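PDB 3VSN: Non-sulfated chondroitin lyase E66 from Autographa californica nucleopolyhedrovirus, which cleaves non-sulfated chondroitin as a polysaccharide lyase of the occlusion-derived virus envelope, is essential for oral infectivity and may digest the chondroitin sulfate barrier of the host midgut. Local coordinates for residues Y243-D248 / Y252-N257; N235-D240 / T280-N285. One frame throughout, in Å; residues are numbered along the deposited sequence.

Contact 1 (Y243-D248 / Y252-N257); sequences YIDHID and YGYLIN
Tyr-243, on a short strand of a small mixed sheet, packs against Tyr-254 and Leu-255 of the helix a few residues on, a buried aromatic and aliphatic contact at the active site of this (alpha/alpha)-toroid lyase. Strand 243-245 and helix 253-257 run at 111° to one another; the loop just after the strand holds the proton acceptor His-246, and the helix the proton donor Tyr-254. The Tyr-243 ring does most of the work. With CG anti to the backbone N (chi1 -163°), it is carried out to the helix, where Leu-255 lies over one face, its CG 4.3 Å from the ring centroid in a CH-pi contact; Leu-255 CD1 reaches back to Tyr-243 CB at 3.8 Å. Against Tyr-254 the two rings are nearly parallel, planes 17° apart, yet slid so far that they scarcely overlap, with centroids 5.6 Å apart. What touches instead is the phenol end of Tyr-243, its OH and CZ, which borders Tyr-254 along CD2 and CE2, the OH coming to 3.2 Å from CD2. Ala-189 and Met-193 of helix 189-205 also touch the catalytic ring. Just before the helix, the ring of Tyr-252 receives Tyr-243 CB over its centre, and its hydroxyl bonds to the carbonyl of Ala-282. Beyond the strand, His-246 ND1 is hydrogen-bonded to Glu-350, a residue important for activity. No direct hydrogen bond joins the two segments; a water does, donating to Asp-245 OD2 at 2.7 Å and accepting from Tyr-254 N at 2.9 Å.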
ATOM      1  N   TYR A 243       2.493  -7.919   3.089  1.00 15.48           N
ATOM      2  CA  TYR A 243       3.827  -8.211   2.581  1.00 15.75           C
ATOM      3  C   TYR A 243       4.931  -7.533   3.386  1.00 15.73           C
ATOM      4  O   TYR A 243       4.932  -6.314   3.559  1.00 15.39           O
ATOM      5  CB  TYR A 243       3.992  -7.911   1.081  1.00 15.87           C
ATOM      6  CG  TYR A 243       5.214  -8.623   0.565  1.00 16.15           C
ATOM      7  CD1 TYR A 243       6.459  -7.987   0.529  1.00 16.37           C
ATOM      8  CD2 TYR A 243       5.147  -9.966   0.197  1.00 16.27           C
ATOM      9  CE1 TYR A 243       7.592  -8.665   0.103  1.00 16.67           C
ATOM     10  CE2 TYR A 243       6.272 -10.648  -0.233  1.00 16.51           C
ATOM     11  CZ  TYR A 243       7.488  -9.998  -0.276  1.00 16.71           C
ATOM     12  OH  TYR A 243       8.605 -10.684  -0.696  1.00 17.23           O
ATOM     13  N   ILE A 244       5.869  -8.347   3.861  1.00 15.90           N
ATOM     14  CA  ILE A 244       6.990  -7.872   4.663  1.00 16.37           C
ATOM     15  C   ILE A 244       8.289  -7.998   3.866  1.00 17.11           C
ATOM     16  O   ILE A 244       8.580  -9.056   3.302  1.00 17.30           O
ATOM     17  CB  ILE A 244       7.082  -8.642   6.009  1.00 16.24           C
ATOM     18  CG1 ILE A 244       5.777  -8.490   6.819  1.00 16.13           C
ATOM     19  CG2 ILE A 244       8.304  -8.218   6.822  1.00 16.09           C
ATOM     20  CD1 ILE A 244       5.378  -7.065   7.167  1.00 15.91           C
ATOM     21  N   ASP A 245       9.048  -6.906   3.808  1.00 17.85           N
ATOM     22  CA  ASP A 245      10.345  -6.881   3.136  1.00 18.60           C
ATOM     23  C   ASP A 245      11.386  -6.281   4.084  1.00 18.92           C
ATOM     24  O   ASP A 245      11.024  -5.713   5.119  1.00 18.42           O
ATOM     25  CB  ASP A 245      10.249  -6.058   1.849  1.00 19.28           C
ATOM     26  CG  ASP A 245      11.236  -6.508   0.776  1.00 19.79           C
ATOM     27  OD1 ASP A 245      12.126  -7.338   1.053  1.00 19.99           O
ATOM     28  OD2 ASP A 245      11.113  -6.017  -0.363  1.00 20.52           O
ATOM     29  N   HIS A 246      12.668  -6.415   3.740  1.00 19.20           N
ATOM     30  CA  HIS A 246      13.766  -5.913   4.578  1.00 19.60           C
ATOM     31  C   HIS A 246      13.681  -6.447   5.987  1.00 19.17           C
ATOM     32  O   HIS A 246      13.894  -5.721   6.962  1.00 19.40           O
ATOM     33  CB  HIS A 246      13.808  -4.384   4.551  1.00 20.78           C
ATOM     34  CG  HIS A 246      14.298  -3.809   3.242  1.00 22.20           C
ATOM     35  ND1 HIS A 246      14.719  -2.537   3.125  1.00 22.83           N
ATOM     36  CD2 HIS A 246      14.447  -4.391   1.981  1.00 22.77           C
ATOM     37  CE1 HIS A 246      15.100  -2.305   1.854  1.00 23.48           C
ATOM     38  NE2 HIS A 246      14.934  -3.441   1.156  1.00 23.54           N
ATOM     39  N   ILE A 247      13.363  -7.739   6.075  1.00 18.42           N
ATOM     40  CA  ILE A 247      13.220  -8.507   7.321  1.00 18.31           C
ATOM     41  C   ILE A 247      11.949  -8.184   8.116  1.00 17.59           C
ATOM     42  O   ILE A 247      11.205  -9.097   8.467  1.00 17.61           O
ATOM     43  CB  ILE A 247      14.480  -8.476   8.231  1.00 18.95           C
ATOM     44  CG1 ILE A 247      15.749  -8.782   7.421  1.00 19.52           C
ATOM     45  CG2 ILE A 247      14.338  -9.485   9.367  1.00 19.17           C
ATOM     46  CD1 ILE A 247      17.035  -8.321   8.080  1.00 20.04           C
ATOM     47  N   ASP A 248      11.690  -6.902   8.382  1.00 16.84           N
ATOM     48  CA  ASP A 248      10.601  -6.526   9.294  1.00 16.10           C
ATOM     49  C   ASP A 248       9.817  -5.260   8.914  1.00 15.37           C
ATOM     50  O   ASP A 248       9.169  -4.655   9.769  1.00 14.85           O
ATOM     51  CB  ASP A 248      11.143  -6.408  10.728  1.00 16.41           C
ATOM     52  CG  ASP A 248      12.193  -5.307  10.878  1.00 16.70           C
ATOM     53  OD1 ASP A 248      12.524  -4.625   9.887  1.00 16.84           O
ATOM     54  OD2 ASP A 248      12.686  -5.114  12.006  1.00 17.26           O
ATOM     55  N   TYR A 252       5.165  -2.866   0.186  1.00 15.69           N
ATOM     56  CA  TYR A 252       4.520  -3.486  -0.965  1.00 15.96           C
ATOM     57  C   TYR A 252       5.271  -3.317  -2.287  1.00 16.45           C
ATOM     58  O   TYR A 252       4.859  -3.876  -3.307  1.00 16.71           O
ATOM     59  CB  TYR A 252       3.075  -2.996  -1.083  1.00 15.46           C
ATOM     60  CG  TYR A 252       2.119  -3.832  -0.265  1.00 15.26           C
ATOM     61  CD1 TYR A 252       2.131  -3.784   1.135  1.00 15.21           C
ATOM     62  CD2 TYR A 252       1.214  -4.690  -0.886  1.00 14.95           C
ATOM     63  CE1 TYR A 252       1.258  -4.560   1.886  1.00 14.99           C
ATOM     64  CE2 TYR A 252       0.342  -5.468  -0.145  1.00 14.77           C
ATOM     65  CZ  TYR A 252       0.364  -5.399   1.237  1.00 14.75           C
ATOM     66  OH  TYR A 252      -0.513  -6.170   1.964  1.00 14.47           O
ATOM     67  N   GLY A 253       6.376  -2.571  -2.254  1.00 16.62           N
ATOM     68  CA  GLY A 253       7.182  -2.302  -3.449  1.00 17.43           C
ATOM     69  C   GLY A 253       7.566  -3.538  -4.250  1.00 17.82           C
ATOM     70  O   GLY A 253       7.480  -3.533  -5.479  1.00 17.92           O
ATOM     71  N   TYR A 254       7.985  -4.593  -3.554  1.00 18.00           N
ATOM     72  CA  TYR A 254       8.356  -5.861  -4.192  1.00 18.20           C
ATOM     73  C   TYR A 254       7.201  -6.470  -4.987  1.00 18.23           C
ATOM     74  O   TYR A 254       7.392  -6.936  -6.116  1.00 18.35           O
ATOM     75  CB  TYR A 254       8.857  -6.859  -3.142  1.00 18.46           C
ATOM     76  CG  TYR A 254       9.406  -8.162  -3.694  1.00 18.64           C
ATOM     77  CD1 TYR A 254      10.647  -8.209  -4.331  1.00 18.85           C
ATOM     78  CD2 TYR A 254       8.697  -9.353  -3.554  1.00 18.87           C
ATOM     79  CE1 TYR A 254      11.155  -9.402  -4.827  1.00 19.17           C
ATOM     80  CE2 TYR A 254       9.201 -10.554  -4.040  1.00 19.01           C
ATOM     81  CZ  TYR A 254      10.430 -10.573  -4.673  1.00 19.20           C
ATOM     82  OH  TYR A 254      10.931 -11.766  -5.160  1.00 19.55           O
ATOM     83  N   LEU A 255       6.010  -6.466  -4.395  1.00 17.96           N
ATOM     84  CA  LEU A 255       4.816  -6.974  -5.064  1.00 17.96           C
ATOM     85  C   LEU A 255       4.365  -6.067  -6.200  1.00 17.91           C
ATOM     86  O   LEU A 255       4.034  -6.553  -7.280  1.00 18.06           O
ATOM     87  CB  LEU A 255       3.663  -7.178  -4.072  1.00 17.82           C
ATOM     88  CG  LEU A 255       3.742  -8.327  -3.066  1.00 17.99           C
ATOM     89  CD1 LEU A 255       2.424  -8.433  -2.311  1.00 17.81           C
ATOM     90  CD2 LEU A 255       4.072  -9.651  -3.742  1.00 17.97           C
ATOM     91  N   ILE A 256       4.351  -4.756  -5.953  1.00 18.01           N
ATOM     92  CA  ILE A 256       3.898  -3.779  -6.950  1.00 18.37           C
ATOM     93  C   ILE A 256       4.728  -3.838  -8.238  1.00 18.74           C
ATOM     94  O   ILE A 256       4.170  -3.806  -9.341  1.00 18.37           O
ATOM     95  CB  ILE A 256       3.864  -2.339  -6.378  1.00 18.61           C
ATOM     96  CG1 ILE A 256       2.732  -2.196  -5.350  1.00 18.65           C
ATOM     97  CG2 ILE A 256       3.690  -1.307  -7.489  1.00 18.84           C
ATOM     98  CD1 ILE A 256       2.817  -0.944  -4.495  1.00 18.83           C
ATOM     99  N   ASN A 257       6.048  -3.947  -8.090  1.00 19.22           N
ATOM    100  CA  ASN A 257       6.968  -3.912  -9.232  1.00 19.97           C
ATOM    101  C   ASN A 257       6.872  -5.099 -10.183  1.00 19.38           C
ATOM    102  O   ASN A 257       7.101  -4.952 -11.384  1.00 19.43           O
ATOM    103  CB  ASN A 257       8.416  -3.777  -8.751  1.00 21.46           C
ATOM    104  CG  ASN A 257       8.865  -2.340  -8.664  1.00 23.39           C
ATOM    105  OD1 ASN A 257       8.986  -1.649  -9.679  1.00 24.60           O
ATOM    106  ND2 ASN A 257       9.116  -1.873  -7.446  1.00 24.51           N
TER
HETATM  107  O   HOH W   1       8.869  -4.534  -0.770  1.00 20.41           O

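Contact 2 (N235-D240 / T280-N285); sequences NGLHVD and TRAIEN
Strand 236-238 and the last turns of helix 276-284 approach each other most closely, backbone to backbone, at Leu-237 and Ala-282, whose CA atoms lie 7.9 Å apart. Both side chains point toward the other segment. Leu-237 is swung away from its own amide nitrogen (chi1 -172°), which extends the isobutyl group toward the helix, and CD1 alone makes the touch, meeting Ala-282 CB end to end at 3.6 Å. The small methyl of Ala-282 lets the leucine branch come close to the helix surface, and Tyr-230 of the adjoining strand also packs on Leu-237. A second, polar meeting lies at the helix end, where Asn-285 ND2 stands 3.1 Å from Asp-240 O. The angle there is too poor for a hydrogen bond, and the amide nitrogen gives its bond to the carbonyl of Ser-241, which follows Asp-240. The other end of the same amide faces Arg-281, one helical turn back: NH1 and NH2 both make weak hydrogen bonds to Asn-285 OD1. Arg-281 NH2 also forms a salt bridge with Glu-284 OE1 at 3.0 Å, using that oxygen's anti lone pair. The carboxylate of Asp-240 turns elsewhere, its OD2 accepting from the backbone N of both Tyr-324 and Ser-325. Here helix 276-284 meets the small sheet through one apolar touch beside a polar network; the Ser-241 carbonyl holds the nitrogen of the Asn-285 amide and Arg-281 adds two weak bonds at its oxygen, which would probably limit a flip of the amide.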
ATOM      1  N   ASN A 235      11.161 -11.976   5.459  1.00 20.35           N
ATOM      2  CA  ASN A 235      10.657 -11.548   4.158  1.00 19.91           C
ATOM      3  C   ASN A 235       9.577 -12.465   3.606  1.00 19.28           C
ATOM      4  O   ASN A 235       9.683 -13.687   3.686  1.00 19.33           O
ATOM      5  CB  ASN A 235      11.804 -11.431   3.148  1.00 19.99           C
ATOM      6  CG  ASN A 235      12.785 -10.331   3.503  1.00 20.42           C
ATOM      7  OD1 ASN A 235      12.446  -9.370   4.195  1.00 20.32           O
ATOM      8  ND2 ASN A 235      14.016 -10.465   3.020  1.00 20.78           N
ATOM      9  N   GLY A 236       8.530 -11.867   3.050  1.00 18.62           N
ATOM     10  CA  GLY A 236       7.501 -12.633   2.374  1.00 18.00           C
ATOM     11  C   GLY A 236       6.096 -12.254   2.784  1.00 17.72           C
ATOM     12  O   GLY A 236       5.877 -11.271   3.499  1.00 17.42           O
ATOM     13  N   LEU A 237       5.141 -13.039   2.302  1.00 17.43           N
ATOM     14  CA  LEU A 237       3.740 -12.834   2.627  1.00 17.32           C
ATOM     15  C   LEU A 237       3.460 -13.410   4.004  1.00 16.95           C
ATOM     16  O   LEU A 237       3.472 -14.626   4.187  1.00 16.95           O
ATOM     17  CB  LEU A 237       2.861 -13.513   1.576  1.00 17.41           C
ATOM     18  CG  LEU A 237       1.359 -13.255   1.624  1.00 17.67           C
ATOM     19  CD1 LEU A 237       1.054 -11.804   1.273  1.00 17.53           C
ATOM     20  CD2 LEU A 237       0.656 -14.203   0.670  1.00 17.55           C
ATOM     21  N   HIS A 238       3.218 -12.538   4.979  1.00 16.74           N
ATOM     22  CA  HIS A 238       2.902 -12.999   6.329  1.00 16.49           C
ATOM     23  C   HIS A 238       1.546 -13.651   6.378  1.00 16.19           C
ATOM     24  O   HIS A 238       0.737 -13.474   5.464  1.00 15.76           O
ATOM     25  CB  HIS A 238       3.063 -11.870   7.345  1.00 16.72           C
ATOM     26  CG  HIS A 238       4.478 -11.721   7.863  1.00 16.93           C
ATOM     27  ND1 HIS A 238       5.559 -11.847   7.067  1.00 17.02           N
ATOM     28  CD2 HIS A 238       4.961 -11.441   9.140  1.00 16.94           C
ATOM     29  CE1 HIS A 238       6.676 -11.669   7.800  1.00 16.88           C
ATOM     30  NE2 HIS A 238       6.309 -11.415   9.066  1.00 17.21           N
ATOM     31  N   VAL A 239       1.293 -14.423   7.437  1.00 16.20           N
ATOM     32  CA  VAL A 239       0.105 -15.287   7.513  1.00 16.27           C
ATOM     33  C   VAL A 239      -1.226 -14.556   7.349  1.00 16.30           C
ATOM     34  O   VAL A 239      -2.206 -15.154   6.901  1.00 16.73           O
ATOM     35  CB  VAL A 239       0.065 -16.142   8.808  1.00 16.68           C
ATOM     36  CG1 VAL A 239       1.214 -17.145   8.834  1.00 17.05           C
ATOM     37  CG2 VAL A 239       0.064 -15.265  10.056  1.00 16.65           C
ATOM     38  N   ASP A 240      -1.260 -13.275   7.714  1.00 15.66           N
ATOM     39  CA  ASP A 240      -2.473 -12.470   7.581  1.00 15.79           C
ATOM     40  C   ASP A 240      -2.467 -11.598   6.320  1.00 15.93           C
ATOM     41  O   ASP A 240      -3.173 -10.590   6.248  1.00 16.24           O
ATOM     42  CB  ASP A 240      -2.724 -11.625   8.844  1.00 15.20           C
ATOM     43  CG  ASP A 240      -1.555 -10.705   9.196  1.00 15.03           C
ATOM     44  OD1 ASP A 240      -0.527 -10.688   8.479  1.00 14.73           O
ATOM     45  OD2 ASP A 240      -1.673  -9.984  10.209  1.00 14.35           O
ATOM     46  N   THR A 280      -4.051 -11.795  -3.518  1.00 16.27           N
ATOM     47  CA  THR A 280      -5.274 -11.008  -3.696  1.00 16.29           C
ATOM     48  C   THR A 280      -5.703 -10.376  -2.372  1.00 15.83           C
ATOM     49  O   THR A 280      -6.008  -9.187  -2.322  1.00 15.44           O
ATOM     50  CB  THR A 280      -6.416 -11.852  -4.298  1.00 16.61           C
ATOM     51  OG1 THR A 280      -6.001 -12.353  -5.573  1.00 17.18           O
ATOM     52  CG2 THR A 280      -7.683 -11.017  -4.491  1.00 16.96           C
ATOM     53  N   ARG A 281      -5.704 -11.176  -1.309  1.00 15.43           N
ATOM     54  CA  ARG A 281      -5.993 -10.683   0.036  1.00 15.42           C
ATOM     55  C   ARG A 281      -4.994  -9.612   0.496  1.00 14.76           C
ATOM     56  O   ARG A 281      -5.384  -8.638   1.135  1.00 14.24           O
ATOM     57  CB  ARG A 281      -6.051 -11.842   1.039  1.00 15.80           C
ATOM     58  CG  ARG A 281      -7.286 -12.737   0.899  1.00 16.63           C
ATOM     59  CD  ARG A 281      -8.561 -12.083   1.427  1.00 17.00           C
ATOM     60  NE  ARG A 281      -8.380 -11.643   2.809  1.00 17.29           N
ATOM     61  CZ  ARG A 281      -8.309 -10.375   3.204  1.00 17.40           C
ATOM     62  NH1 ARG A 281      -8.114 -10.104   4.489  1.00 17.48           N
ATOM     63  NH2 ARG A 281      -8.437  -9.378   2.332  1.00 17.30           N
ATOM     64  N   ALA A 282      -3.718  -9.797   0.161  1.00 14.32           N
ATOM     65  CA  ALA A 282      -2.682  -8.806   0.476  1.00 14.28           C
ATOM     66  C   ALA A 282      -2.961  -7.450  -0.171  1.00 14.12           C
ATOM     67  O   ALA A 282      -2.736  -6.405   0.442  1.00 14.03           O
ATOM     68  CB  ALA A 282      -1.310  -9.314   0.059  1.00 14.25           C
ATOM     69  N   ILE A 283      -3.452  -7.477  -1.408  1.00 13.85           N
ATOM     70  CA  ILE A 283      -3.783  -6.249  -2.129  1.00 13.79           C
ATOM     71  C   ILE A 283      -5.075  -5.634  -1.579  1.00 13.72           C
ATOM     72  O   ILE A 283      -5.144  -4.420  -1.371  1.00 13.47           O
ATOM     73  CB  ILE A 283      -3.849  -6.477  -3.662  1.00 13.82           C
ATOM     74  CG1 ILE A 283      -2.507  -7.023  -4.202  1.00 13.81           C
ATOM     75  CG2 ILE A 283      -4.267  -5.205  -4.397  1.00 13.71           C
ATOM     76  CD1 ILE A 283      -1.283  -6.161  -3.943  1.00 13.87           C
ATOM     77  N   GLU A 284      -6.085  -6.472  -1.326  1.00 13.56           N
ATOM     78  CA  GLU A 284      -7.324  -6.012  -0.684  1.00 13.69           C
ATOM     79  C   GLU A 284      -7.033  -5.327   0.647  1.00 13.46           C
ATOM     80  O   GLU A 284      -7.658  -4.321   0.991  1.00 13.25           O
ATOM     81  CB  GLU A 284      -8.283  -7.178  -0.438  1.00 14.09           C
ATOM     82  CG  GLU A 284      -8.880  -7.782  -1.695  1.00 14.55           C
ATOM     83  CD  GLU A 284      -9.822  -8.937  -1.409  1.00 15.11           C
ATOM     84  OE1 GLU A 284      -9.871  -9.420  -0.254  1.00 15.47           O
ATOM     85  OE2 GLU A 284     -10.519  -9.360  -2.353  1.00 15.51           O
ATOM     86  N   ASN A 285      -6.071  -5.878   1.384  1.00 13.22           N
ATOM     87  CA  ASN A 285      -5.740  -5.384   2.721  1.00 13.35           C
ATOM     88  C   ASN A 285      -5.177  -3.962   2.775  1.00 13.37           C
ATOM     89  O   ASN A 285      -5.211  -3.335   3.835  1.00 13.18           O
ATOM     90  CB  ASN A 285      -4.799  -6.354   3.446  1.00 13.24           C
ATOM     91  CG  ASN A 285      -5.530  -7.532   4.062  1.00 13.34           C
ATOM     92  OD1 ASN A 285      -6.759  -7.541   4.141  1.00 13.67           O
ATOM     93  ND2 ASN A 285      -4.776  -8.537   4.505  1.00 13.20           N
TER

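Overall arrangement
Both contacts are buried, and both set a helix against the same small sheet, in which strands 236-238 and 243-245 are antiparallel neighbours. They differ in extent and chemistry: contact 1 buries 288 Å² and is built from tyrosine rings, a leucine and a bridging water, whereas contact 2 buries 108 Å² through a single methyl pair and a polar helix end. Contact 1 holds two active-site residues; contact 2 holds none of them, its centre being about 10 Å from that of contact 1, with Leu-237 about 9 Å from Tyr-254 between side chains. A probable hydrogen bond from Ile-247 N to Asn-235 OD1 joins the loop ends flanking the two neighbouring strands.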